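Local atomic coordinates of 2-hydroxyhepta-2,4-diene-1,7-dioate isomerase (Mycobacterium abscessus, PDB entry 3RR6), a protein that is of unestablished function but may act as a metal-dependent isomerase or acetylpyruvate hydrolase of the fumarylacetoacetate hydrolase family. Residues 146-151 with 244-249; 115-120 with 197-202; 98-103 with 171-176; 67-72 with 228-233. All coordinates share one frame; numbering follows the deposited sequence. Where two conformers were deposited one is given.

Interaction 1: 146-151 with 244-249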
loop_
_atom_site.group_PDB
_atom_site.type_symbol
_atom_site.label_atom_id
_atom_site.label_comp_id
_atom_site.label_asym_id
_atom_site.label_seq_id
_atom_site.Cartn_x
_atom_site.Cartn_y
_atom_site.Cartn_z
ATOM N N ILE A 146 -1.892 -0.495 3.748
ATOM C CA ILE A 146 -2.825 -0.631 2.631
ATOM C C ILE A 146 -2.400 0.336 1.534
ATOM O O ILE A 146 -1.906 1.430 1.818
ATOM C CB ILE A 146 -4.275 -0.331 3.056
ATOM C CG1 ILE A 146 -4.601 -1.033 4.367
ATOM C CG2 ILE A 146 -5.264 -0.739 1.939
ATOM C CD1 ILE A 146 -5.992 -0.740 4.903
ATOM N N GLY A 147 -2.567 -0.081 0.285
ATOM C CA GLY A 147 -2.331 0.783 -0.863
ATOM C C GLY A 147 -3.473 0.724 -1.857
ATOM O O GLY A 147 -4.309 -0.176 -1.813
ATOM N N ASN A 148 -3.503 1.706 -2.753
ATOM C CA ASN A 148 -4.443 1.735 -3.876
ATOM C C ASN A 148 -3.624 2.060 -5.125
ATOM O O ASN A 148 -3.126 3.178 -5.266
ATOM C CB ASN A 148 -5.519 2.788 -3.594
ATOM C CG ASN A 148 -6.719 2.721 -4.530
ATOM O OD1 ASN A 148 -6.681 2.084 -5.576
ATOM N ND2 ASN A 148 -7.798 3.424 -4.154
ATOM N N ASP A 149 -3.434 1.078 -6.001
ATOM C CA ASP A 149 -2.636 1.258 -7.220
ATOM C C ASP A 149 -3.528 1.887 -8.287
ATOM O O ASP A 149 -3.980 1.221 -9.228
ATOM C CB ASP A 149 -2.046 -0.077 -7.694
ATOM C CG ASP A 149 -1.151 0.053 -8.937
ATOM O OD1 ASP A 149 -0.836 1.169 -9.389
ATOM O OD2 ASP A 149 -0.749 -1.005 -9.481
ATOM N N VAL A 150 -3.779 3.181 -8.128
ATOM C CA VAL A 150 -4.667 3.903 -9.029
ATOM C C VAL A 150 -4.023 3.958 -10.420
ATOM O O VAL A 150 -2.818 4.214 -10.549
ATOM C CB VAL A 150 -4.985 5.323 -8.511
ATOM C CG1 VAL A 150 -5.959 6.049 -9.462
ATOM C CG2 VAL A 150 -5.583 5.283 -7.086
ATOM N N SER A 151 -4.828 3.690 -11.451
ATOM C CA SER A 151 -4.303 3.460 -12.797
ATOM C C SER A 151 -5.182 4.090 -13.875
ATOM O O SER A 151 -6.387 3.816 -13.925
ATOM C CB SER A 151 -4.234 1.948 -13.070
ATOM O OG SER A 151 -3.492 1.262 -12.065
ATOM N N ASP A 244 -16.641 10.485 -6.258
ATOM C CA ASP A 244 -16.626 9.189 -5.566
ATOM C C ASP A 244 -15.784 9.249 -4.294
ATOM O O ASP A 244 -14.940 10.129 -4.144
ATOM C CB ASP A 244 -16.015 8.088 -6.443
ATOM C CG ASP A 244 -16.934 7.602 -7.547
ATOM O OD1 ASP A 244 -18.137 7.946 -7.578
ATOM O OD2 ASP A 244 -16.427 6.845 -8.402
ATOM N N THR A 245 -16.041 8.315 -3.380
ATOM C CA THR A 245 -15.100 7.989 -2.305
ATOM C C THR A 245 -14.753 6.521 -2.464
ATOM O O THR A 245 -15.646 5.691 -2.614
ATOM C CB THR A 245 -15.685 8.247 -0.907
ATOM O OG1 THR A 245 -15.880 9.657 -0.745
ATOM C CG2 THR A 245 -14.736 7.755 0.187
ATOM N N VAL A 246 -13.460 6.217 -2.460
ATOM C CA VAL A 246 -12.991 4.845 -2.603
ATOM C C VAL A 246 -12.219 4.462 -1.351
ATOM O O VAL A 246 -11.345 5.210 -0.892
ATOM C CB VAL A 246 -12.156 4.633 -3.894
ATOM C CG1 VAL A 246 -10.983 5.599 -3.980
ATOM C CG2 VAL A 246 -11.680 3.177 -4.018
ATOM N N SER A 247 -12.562 3.308 -0.786
ATOM C CA SER A 247 -11.882 2.828 0.397
ATOM C C SER A 247 -11.419 1.398 0.208
ATOM O O SER A 247 -12.043 0.614 -0.513
ATOM C CB SER A 247 -12.781 2.925 1.623
ATOM O OG SER A 247 -13.832 1.985 1.576
ATOM N N VAL A 248 -10.301 1.081 0.842
ATOM C CA VAL A 248 -9.741 -0.253 0.828
ATOM C C VAL A 248 -9.561 -0.659 2.277
ATOM O O VAL A 248 -8.949 0.068 3.054
ATOM C CB VAL A 248 -8.383 -0.304 0.088
ATOM C CG1 VAL A 248 -7.866 -1.732 0.007
ATOM C CG2 VAL A 248 -8.502 0.304 -1.331
ATOM N N THR A 249 -10.109 -1.813 2.637
ATOM C CA THR A 249 -10.068 -2.300 4.011
ATOM C C THR A 249 -9.321 -3.635 4.032
ATOM O O THR A 249 -9.587 -4.531 3.226
ATOM C CB THR A 249 -11.496 -2.457 4.589
ATOM O OG1 THR A 249 -12.158 -1.180 4.571
ATOM C CG2 THR A 249 -11.461 -3.016 6.009
HETATM O O HOH W 1 -8.163 4.720 -1.538
#
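Strand 146-148 passes strand 245-249 face to face at 7.6 Å between axes, running roughly antiparallel to it at 145°, with I146 lying across from V248 and no direct hydrogen bond joining the two backbones. Side chains do the joining. I146 and V248 run alongside each other with their ends pointing opposite ways, and their branches meet closely: CG2 of I146 is 3.4 Å from CG1 of V248, tighter than an ordinary methyl contact. Both of these methyls stand anti to their own backbone N, which sends them into the gap between the strands. CD1 of I146 reaches on to the carbonyl O of V248, at 3.6 Å. This is packing between two layers of the fumarylacetoacetate hydrolase C-terminal domain: strand 141-152 runs between strands 115-125 and 172-179, whereas strand 245-250 lies between 188-193 and 254-261 in the five-stranded sheet. Further along, N148 and V246 meet end on. With CG anti to the backbone N (chi1 -168°), the N148 amide extends across the gap, and ND2 sits 3.9 Å from both CG1 and CG2 of V246. ND2 of N148 donates to a water at 2.9 Å, and the same water donates to V246 O at 3.3 Å, so a water bridge, long on the V246 side, runs beside the methyls; the amide is also held from its other end, where OD1 accepts from E118 N. Beyond N148 the chain bends through an inverse gamma turn centred on D149, whose carboxylate forms salt bridges with K94 and K166.

Interaction 2: 115-120 with 197-202. With EDO (1,2-ethanediol), chain J; EDO (1,2-ethanediol), chain Q.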
loop_
_atom_site.group_PDB
_atom_site.type_symbol
_atom_site.label_atom_id
_atom_site.label_comp_id
_atom_site.label_asym_id
_atom_site.label_seq_id
_atom_site.Cartn_x
_atom_site.Cartn_y
_atom_site.Cartn_z
ATOM N N VAL A 115 -10.009 5.964 -15.193
ATOM C CA VAL A 115 -9.127 5.731 -14.046
ATOM C C VAL A 115 -9.754 4.680 -13.134
ATOM O O VAL A 115 -10.932 4.779 -12.796
ATOM C CB VAL A 115 -8.873 7.032 -13.265
ATOM C CG1 VAL A 115 -7.987 6.762 -12.033
ATOM C CG2 VAL A 115 -8.197 8.072 -14.172
ATOM N N HIS A 116 -8.973 3.664 -12.760
ATOM C CA HIS A 116 -9.470 2.546 -11.956
ATOM C C HIS A 116 -8.805 2.444 -10.596
ATOM O O HIS A 116 -7.638 2.817 -10.441
ATOM C CB HIS A 116 -9.241 1.232 -12.701
ATOM C CG HIS A 116 -10.142 1.037 -13.875
ATOM N ND1 HIS A 116 -10.321 -0.191 -14.472
ATOM C CD2 HIS A 116 -10.925 1.906 -14.559
ATOM C CE1 HIS A 116 -11.170 -0.067 -15.478
ATOM N NE2 HIS A 116 -11.553 1.193 -15.552
ATOM N N HIS A 117 -9.556 1.926 -9.625
ATOM C CA HIS A 117 -9.030 1.555 -8.314
ATOM C C HIS A 117 -8.437 0.152 -8.337
ATOM O O HIS A 117 -8.940 -0.735 -9.032
ATOM C CB HIS A 117 -10.140 1.591 -7.238
ATOM C CG HIS A 117 -11.333 0.726 -7.547
ATOM N ND1 HIS A 117 -11.326 -0.647 -7.407
ATOM C CD2 HIS A 117 -12.573 1.048 -7.986
ATOM C CE1 HIS A 117 -12.508 -1.130 -7.755
ATOM N NE2 HIS A 117 -13.285 -0.122 -8.109
ATOM N N GLU A 118 -7.420 -0.059 -7.507
ATOM C CA GLU A 118 -6.793 -1.375 -7.328
ATOM C C GLU A 118 -6.340 -1.502 -5.874
ATOM O O GLU A 118 -5.251 -1.060 -5.505
ATOM C CB GLU A 118 -5.610 -1.562 -8.297
ATOM C CG GLU A 118 -6.035 -1.490 -9.773
ATOM C CD GLU A 118 -4.952 -1.795 -10.782
ATOM O OE1 GLU A 118 -3.839 -2.173 -10.397
ATOM O OE2 GLU A 118 -5.239 -1.626 -11.996
ATOM N N GLY A 119 -7.194 -2.081 -5.032
ATOM C CA GLY A 119 -6.862 -2.206 -3.611
ATOM C C GLY A 119 -5.810 -3.271 -3.397
ATOM O O GLY A 119 -5.906 -4.345 -3.979
ATOM N N GLU A 120 -4.804 -2.980 -2.564
ATOM C CA GLU A 120 -3.663 -3.894 -2.376
ATOM C C GLU A 120 -3.120 -3.896 -0.953
ATOM O O GLU A 120 -3.132 -2.884 -0.264
ATOM C CB GLU A 120 -2.513 -3.538 -3.334
ATOM C CG GLU A 120 -2.991 -3.198 -4.741
ATOM C CD GLU A 120 -2.038 -3.500 -5.859
ATOM O OE1 GLU A 120 -0.890 -3.912 -5.615
ATOM O OE2 GLU A 120 -2.483 -3.380 -7.022
ATOM N N VAL A 197 -19.464 -2.663 -2.541
ATOM C CA VAL A 197 -18.270 -3.523 -2.577
ATOM C C VAL A 197 -17.932 -3.918 -4.018
ATOM O O VAL A 197 -18.730 -4.593 -4.697
ATOM C CB VAL A 197 -18.429 -4.781 -1.694
ATOM C CG1 VAL A 197 -17.180 -5.671 -1.799
ATOM C CG2 VAL A 197 -18.695 -4.392 -0.224
ATOM N N ARG A 198 -16.749 -3.489 -4.456
ATOM C CA ARG A 198 -16.247 -3.731 -5.812
ATOM C C ARG A 198 -15.278 -4.903 -5.848
ATOM O O ARG A 198 -15.278 -5.679 -6.799
ATOM C CB ARG A 198 -15.513 -2.492 -6.335
ATOM C CG ARG A 198 -16.392 -1.290 -6.594
ATOM C CD ARG A 198 -17.062 -1.363 -7.953
ATOM N NE ARG A 198 -17.732 -0.110 -8.259
ATOM C CZ ARG A 198 -17.154 0.908 -8.895
ATOM N NH1 ARG A 198 -15.889 0.819 -9.327
ATOM N NH2 ARG A 198 -17.852 2.008 -9.105
ATOM N N GLN A 199 -14.408 -4.989 -4.837
ATOM C CA GLN A 199 -13.435 -6.078 -4.737
ATOM C C GLN A 199 -13.547 -6.702 -3.362
ATOM O O GLN A 199 -13.729 -5.992 -2.382
ATOM C CB GLN A 199 -11.997 -5.556 -4.888
ATOM C CG GLN A 199 -11.729 -4.770 -6.168
ATOM C CD GLN A 199 -10.279 -4.340 -6.289
ATOM O OE1 GLN A 199 -9.878 -3.267 -5.797
ATOM N NE2 GLN A 199 -9.480 -5.165 -6.958
ATOM N N ARG A 200 -13.409 -8.019 -3.290
ATOM C CA ARG A 200 -13.263 -8.720 -2.005
ATOM C C ARG A 200 -12.551 -10.047 -2.234
ATOM O O ARG A 200 -13.003 -10.880 -3.026
ATOM C CB ARG A 200 -14.608 -8.969 -1.310
ATOM C CG ARG A 200 -14.441 -9.424 0.147
ATOM C CD ARG A 200 -15.707 -10.014 0.755
ATOM N NE ARG A 200 -16.796 -9.054 0.855
ATOM C CZ ARG A 200 -17.164 -8.392 1.952
ATOM N NH1 ARG A 200 -16.516 -8.520 3.107
ATOM N NH2 ARG A 200 -18.194 -7.573 1.891
ATOM N N SER A 201 -11.434 -10.239 -1.548
ATOM C CA SER A 201 -10.698 -11.486 -1.635
ATOM C C SER A 201 -9.943 -11.703 -0.331
ATOM O O SER A 201 -10.217 -11.031 0.661
ATOM C CB SER A 201 -9.747 -11.457 -2.826
ATOM O OG SER A 201 -9.219 -12.759 -3.071
ATOM N N ARG A 202 -9.027 -12.661 -0.325
ATOM C CA ARG A 202 -8.188 -12.910 0.837
ATOM C C ARG A 202 -6.747 -13.073 0.363
ATOM O O ARG A 202 -6.498 -13.585 -0.729
ATOM C CB ARG A 202 -8.646 -14.164 1.590
ATOM C CG ARG A 202 -10.096 -14.128 2.076
ATOM C CD ARG A 202 -10.398 -15.282 3.030
ATOM N NE ARG A 202 -9.702 -15.096 4.296
ATOM C CZ ARG A 202 -10.107 -14.296 5.281
ATOM N NH1 ARG A 202 -11.246 -13.614 5.184
ATOM N NH2 ARG A 202 -9.367 -14.184 6.377
HETATM C C1 EDO J . -19.328 -6.248 4.738
HETATM O O1 EDO J . -19.177 -5.307 3.669
HETATM C C2 EDO J . -18.122 -6.155 5.662
HETATM O O2 EDO J . -17.421 -7.403 5.655
HETATM C C1 EDO Q . -15.412 -11.577 -4.125
HETATM O O1 EDO Q . -14.465 -12.670 -4.196
HETATM C C2 EDO Q . -16.187 -11.243 -5.399
HETATM O O2 EDO Q . -16.036 -9.857 -5.759
#
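H117 stands between R198 and Q199, with both polar partners at the edge of its imidazole, near the ring plane. The R198 side chain crosses that of H117 at about a right angle, its guanidinium turned 41° from the ring, and R198 NH1 comes to 3.0 Å from H117 NE2. This weak bond is doubtful, since R198 was modelled in two conformers; the stronger partner of NH1 is P239 O. CB of R198 packs against the H117 ring at CE1, 3.6 Å away. Q199 instead lies beside H117 with its end directed the other way, extended beyond CG, its amide 46° from the ring plane. Its OE1 receives a weak, long bond from H117 ND1 (3.4 Å) and a far better one from G119 N: 3.0 Å, nearly straight at 172°, in the carbonyl plane and on a lone pair. T191 OG1 bonds to OE1 as well, while NE2 bonds to T233 OG1. R198 and Q199 form a classic beta bulge, both facing T191, consistent with both side chains pointing to strand 115-125. R200, turned away from this contact, bonds E188 and a 1,2-ethanediol. The chemistry implies that Q199 OE1 is a buried acceptor shared by G119 N, T191 OG1 and, weakly, H117 ND1, which fixes the Q199 amide against the G119 backbone.

Interaction 3: 98-103 with 171-176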
loop_
_atom_site.group_PDB
_atom_site.type_symbol
_atom_site.label_atom_id
_atom_site.label_comp_id
_atom_site.label_asym_id
_atom_site.label_seq_id
_atom_site.Cartn_x
_atom_site.Cartn_y
_atom_site.Cartn_z
ATOM N N SER A 98 3.826 9.962 -6.200
ATOM C CA SER A 98 2.425 9.560 -6.371
ATOM C C SER A 98 1.730 9.302 -5.030
ATOM O O SER A 98 0.514 9.208 -4.974
ATOM C CB SER A 98 2.305 8.335 -7.284
ATOM O OG SER A 98 2.874 7.175 -6.699
ATOM N N ILE A 99 2.503 9.197 -3.951
ATOM C CA ILE A 99 1.960 8.809 -2.657
ATOM C C ILE A 99 1.128 9.947 -2.058
ATOM O O ILE A 99 1.526 11.121 -2.109
ATOM C CB ILE A 99 3.080 8.388 -1.678
ATOM C CG1 ILE A 99 3.785 7.136 -2.193
ATOM C CG2 ILE A 99 2.506 8.120 -0.282
ATOM C CD1 ILE A 99 5.072 6.766 -1.464
ATOM N N ILE A 100 -0.047 9.582 -1.545
ATOM C CA ILE A 100 -0.851 10.447 -0.670
ATOM C C ILE A 100 -1.354 9.612 0.506
ATOM O O ILE A 100 -1.470 8.391 0.407
ATOM C CB ILE A 100 -2.053 11.120 -1.389
ATOM C CG1 ILE A 100 -2.947 10.089 -2.084
ATOM C CG2 ILE A 100 -1.561 12.178 -2.386
ATOM C CD1 ILE A 100 -4.312 10.675 -2.558
ATOM N N GLY A 101 -1.638 10.278 1.620
ATOM C CA GLY A 101 -2.179 9.613 2.797
ATOM C C GLY A 101 -3.697 9.552 2.811
ATOM O O GLY A 101 -4.356 10.005 1.872
ATOM N N PRO A 102 -4.266 9.001 3.898
ATOM C CA PRO A 102 -5.716 8.932 4.072
ATOM C C PRO A 102 -6.400 10.282 3.948
ATOM O O PRO A 102 -5.895 11.295 4.439
ATOM C CB PRO A 102 -5.881 8.412 5.499
ATOM C CG PRO A 102 -4.623 7.737 5.812
ATOM C CD PRO A 102 -3.543 8.436 5.050
ATOM N N GLY A 103 -7.548 10.298 3.284
ATOM C CA GLY A 103 -8.396 11.479 3.268
ATOM C C GLY A 103 -8.094 12.531 2.227
ATOM O O GLY A 103 -8.963 13.357 1.924
ATOM N N PHE A 171 -1.717 9.071 -7.322
ATOM C CA PHE A 171 -2.141 7.714 -7.707
ATOM C C PHE A 171 -1.621 6.579 -6.806
ATOM O O PHE A 171 -1.801 5.414 -7.140
ATOM C CB PHE A 171 -1.814 7.434 -9.183
ATOM C CG PHE A 171 -2.835 7.982 -10.161
ATOM C CD1 PHE A 171 -3.662 9.063 -9.855
ATOM C CD2 PHE A 171 -2.957 7.393 -11.408
ATOM C CE1 PHE A 171 -4.586 9.531 -10.777
ATOM C CE2 PHE A 171 -3.880 7.859 -12.326
ATOM C CZ PHE A 171 -4.688 8.926 -12.015
ATOM N N CYS A 172 -1.021 6.909 -5.663
ATOM C CA CYS A 172 -0.673 5.887 -4.659
ATOM C C CYS A 172 -1.122 6.243 -3.240
ATOM O O CYS A 172 -0.290 6.482 -2.357
ATOM C CB CYS A 172 0.830 5.587 -4.685
ATOM S SG CYS A 172 1.214 3.980 -3.912
ATOM N N PRO A 173 -2.446 6.226 -2.993
ATOM C CA PRO A 173 -2.884 6.238 -1.601
ATOM C C PRO A 173 -2.195 5.148 -0.789
ATOM O O PRO A 173 -2.078 4.004 -1.250
ATOM C CB PRO A 173 -4.390 5.970 -1.705
ATOM C CG PRO A 173 -4.764 6.491 -3.067
ATOM C CD PRO A 173 -3.579 6.240 -3.938
ATOM N N LEU A 174 -1.755 5.526 0.408
ATOM C CA LEU A 174 -1.042 4.637 1.310
ATOM C C LEU A 174 -1.439 4.958 2.750
ATOM O O LEU A 174 -1.437 6.123 3.148
ATOM C CB LEU A 174 0.460 4.834 1.115
ATOM C CG LEU A 174 1.394 3.766 1.670
ATOM C CD1 LEU A 174 1.282 2.463 0.879
ATOM C CD2 LEU A 174 2.837 4.287 1.654
ATOM N N GLY A 175 -1.754 3.934 3.534
ATOM C CA GLY A 175 -2.150 4.140 4.925
ATOM C C GLY A 175 -3.164 3.123 5.394
ATOM O O GLY A 175 -3.432 2.159 4.689
ATOM N N PRO A 176 -3.757 3.339 6.580
ATOM C CA PRO A 176 -3.613 4.509 7.470
ATOM C C PRO A 176 -2.389 4.468 8.387
ATOM O O PRO A 176 -2.010 5.490 8.963
ATOM C CB PRO A 176 -4.887 4.448 8.310
ATOM C CG PRO A 176 -5.186 3.008 8.385
ATOM C CD PRO A 176 -4.836 2.448 7.043
#
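I100 places CG1 between its backbone N and carbonyl carbon (chi1 54°), laying it beside P173, whose CG is 4.1 Å away. S98 takes the equivalent torsion (chi1 67°), and its OG comes to 3.3 Å from C172 CB while also bonding to P95 O. I99 differs: its CG2, anti to the backbone N, meets L174 CB at 4.1 Å. I99 and C172 share one face of the pairing, and I100 and P173 the other. Between the two faces, three backbone bonds alternate between the segments: C172 N donates to S98 O at 2.8 Å, I100 N to C172 O at 3.2 Å, and L174 N to I100 O at 2.9 Å. CA-H...O contacts fill in the same seam, among them that of I99 CA with C172 O. The pairing stops after this: G101 and P102 pass alongside L174 O and G175, and P102 crosses P176 at about a right angle, P102 CG 4.1 Å from P176 CB. P176 follows a cis peptide bond, where the chain turns a corner. G175 passes the P102 ring, its CA 4.5 Å from P102 CG, with a positive phi (147°) that a side chain would not readily allow. On the I100 face, L256 and N258 of strand 254-261 pack against P173. The arrangement is a short parallel beta bridge pair, by which strand 99-100 extends the antiparallel pairing of strands 141-152 and 172-179 in the fumarylacetoacetate hydrolase C-terminal fold.

Interaction 4: 67-72 with 228-233; sequences VVAMGK and VILTGT. With EDO (1,2-ethanediol), chain O.
V67, V68 and A69 pair with V228, I229 and L230 as a short parallel strand pair, the axes 4.5 Å apart and only 18° from parallel. This end is the compact one. V68 N donates to V228 O at 2.9 Å, L230 N to V68 O at 2.8 Å and M70 N to L230 O at 2.9 Å, with CA-H...O contacts from V67, I229 and A69 between them. On one face V67 crosses L230 at a slant, V67 CG1 resting 4.0 Å from L230 CG, and A69 CB meets L230 CB at 3.9 Å; V68 and I229 occupy the other face. M70 stays against the partner strand near its root, M70 CG 3.6 Å from L230 O, then bends at chi2 and chi3, and the thioether turns off from the partner strand. Past it the strands give way to loops and the contact thins toward solvent. K72, with a positive phi, reaches back through its carbonyl, K72 O accepting from T233 N at 2.9 Å; G232 CA also touches the same oxygen in a CA-H...O contact, with no room for a side chain between them. The K72 side chain itself is exposed, was modelled in two conformers, and runs beside a 1,2-ethanediol that also bonds to Y74 N; the diol's own link to T233 O is doubtful. Strand 91-94 flanks 67-70 on its outer edge and strand 115-125 flanks 228-230, both antiparallel, while helix 210-220 covers the V68 and I229 face through V217 and I213, and A122 lies against L230 on the other.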
loop_
_atom_site.group_PDB
_atom_site.type_symbol
_atom_site.label_atom_id
_atom_site.label_comp_id
_atom_site.label_asym_id
_atom_site.label_seq_id
_atom_site.Cartn_x
_atom_site.Cartn_y
_atom_site.Cartn_z
ATOM N N VAL A 67 8.228 2.917 -4.809
ATOM C CA VAL A 67 7.111 1.992 -4.672
ATOM C C VAL A 67 7.236 0.997 -5.822
ATOM O O VAL A 67 7.244 1.383 -6.995
ATOM C CB VAL A 67 5.735 2.699 -4.753
ATOM C CG1 VAL A 67 4.602 1.686 -4.674
ATOM C CG2 VAL A 67 5.614 3.773 -3.663
ATOM N N VAL A 68 7.373 -0.279 -5.487
ATOM C CA VAL A 68 7.380 -1.339 -6.483
ATOM C C VAL A 68 6.025 -2.017 -6.363
ATOM O O VAL A 68 5.456 -2.084 -5.274
ATOM C CB VAL A 68 8.539 -2.334 -6.231
ATOM C CG1 VAL A 68 8.605 -3.394 -7.333
ATOM C CG2 VAL A 68 9.868 -1.588 -6.129
ATOM N N ALA A 69 5.474 -2.463 -7.482
ATOM C CA ALA A 69 4.147 -3.066 -7.482
ATOM C C ALA A 69 4.097 -4.295 -8.371
ATOM O O ALA A 69 4.777 -4.369 -9.396
ATOM C CB ALA A 69 3.094 -2.055 -7.923
ATOM N N MET A 70 3.307 -5.269 -7.927
ATOM C CA MET A 70 3.022 -6.474 -8.701
ATOM C C MET A 70 1.822 -6.264 -9.614
ATOM O O MET A 70 0.849 -5.625 -9.226
ATOM C CB MET A 70 2.672 -7.614 -7.746
ATOM C CG MET A 70 3.822 -8.109 -6.886
ATOM S SD MET A 70 4.965 -9.172 -7.770
ATOM C CE MET A 70 3.886 -10.603 -8.023
ATOM N N GLY A 71 1.861 -6.849 -10.802
ATOM C CA GLY A 71 0.633 -6.965 -11.602
ATOM C C GLY A 71 -0.257 -8.044 -11.001
ATOM O O GLY A 71 0.245 -9.016 -10.479
ATOM N N LYS A 72 -1.574 -7.862 -11.076
ATOM C CA LYS A 72 -2.528 -8.943 -10.786
ATOM C C LYS A 72 -2.189 -9.739 -9.497
ATOM O O LYS A 72 -2.350 -9.202 -8.405
ATOM C CB LYS A 72 -2.658 -9.831 -12.028
ATOM C CG LYS A 72 -3.122 -9.040 -13.260
ATOM C CD LYS A 72 -3.232 -9.906 -14.504
ATOM C CE LYS A 72 -3.615 -9.072 -15.716
ATOM N NZ LYS A 72 -2.569 -8.070 -16.043
ATOM N N VAL A 228 8.252 0.557 -0.388
ATOM C CA VAL A 228 6.942 -0.081 -0.377
ATOM C C VAL A 228 6.842 -1.033 -1.557
ATOM O O VAL A 228 7.234 -0.677 -2.668
ATOM C CB VAL A 228 5.840 0.971 -0.455
ATOM C CG1 VAL A 228 4.465 0.328 -0.641
ATOM C CG2 VAL A 228 5.844 1.843 0.802
ATOM N N ILE A 229 6.331 -2.239 -1.312
ATOM C CA ILE A 229 5.989 -3.172 -2.387
ATOM C C ILE A 229 4.494 -3.485 -2.317
ATOM O O ILE A 229 4.009 -4.054 -1.334
ATOM C CB ILE A 229 6.775 -4.496 -2.334
ATOM C CG1 ILE A 229 8.279 -4.241 -2.275
ATOM C CG2 ILE A 229 6.407 -5.342 -3.570
ATOM C CD1 ILE A 229 9.107 -5.510 -1.970
ATOM N N LEU A 230 3.757 -3.093 -3.351
ATOM C CA LEU A 230 2.332 -3.416 -3.453
ATOM C C LEU A 230 2.201 -4.820 -4.024
ATOM O O LEU A 230 2.829 -5.143 -5.029
ATOM C CB LEU A 230 1.609 -2.407 -4.338
ATOM C CG LEU A 230 1.709 -0.939 -3.929
ATOM C CD1 LEU A 230 0.875 -0.084 -4.864
ATOM C CD2 LEU A 230 1.254 -0.746 -2.483
ATOM N N THR A 231 1.384 -5.651 -3.392
ATOM C CA THR A 231 1.410 -7.093 -3.669
ATOM C C THR A 231 0.418 -7.597 -4.724
ATOM O O THR A 231 0.343 -8.797 -4.961
ATOM C CB THR A 231 1.212 -7.891 -2.377
ATOM O OG1 THR A 231 -0.048 -7.546 -1.784
ATOM C CG2 THR A 231 2.363 -7.615 -1.390
ATOM N N GLY A 232 -0.302 -6.686 -5.370
ATOM C CA GLY A 232 -1.256 -7.032 -6.428
ATOM C C GLY A 232 -2.693 -6.782 -5.993
ATOM O O GLY A 232 -2.949 -6.324 -4.884
ATOM N N THR A 233 -3.638 -7.054 -6.892
ATOM C CA THR A 233 -5.046 -6.729 -6.627
ATOM C C THR A 233 -5.930 -7.837 -7.175
ATOM O O THR A 233 -5.622 -8.406 -8.215
ATOM C CB THR A 233 -5.416 -5.342 -7.224
ATOM O OG1 THR A 233 -6.594 -4.833 -6.585
ATOM C CG2 THR A 233 -5.648 -5.409 -8.724
HETATM C C1 EDO O . -6.355 -10.625 -9.879
HETATM O O1 EDO O . -4.938 -10.614 -9.654
HETATM C C2 EDO O . -6.657 -11.129 -11.275
HETATM O O2 EDO O . -6.300 -10.143 -12.249
#

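Strand 115-125 ties most of the set together. It pairs with 146-151 (D149 N to E118 O, 2.8 Å), joining interactions 1 and 2, and meets the far end of interaction 4 through E120 OE1 to G232 N (2.8 Å) and G119 O to T233 OG1 (2.7 Å). Interaction 3 lies on the other edge of strand 141-152, I146 O reaching G175 N at 3.0 Å, and touches interaction 4 through I99 CD1 and V67 CG2 (3.8 Å). E118, E120 and D149 gather between interactions 1, 2 and 4; they probably correspond to the acidic residues that hold a divalent metal in relatives.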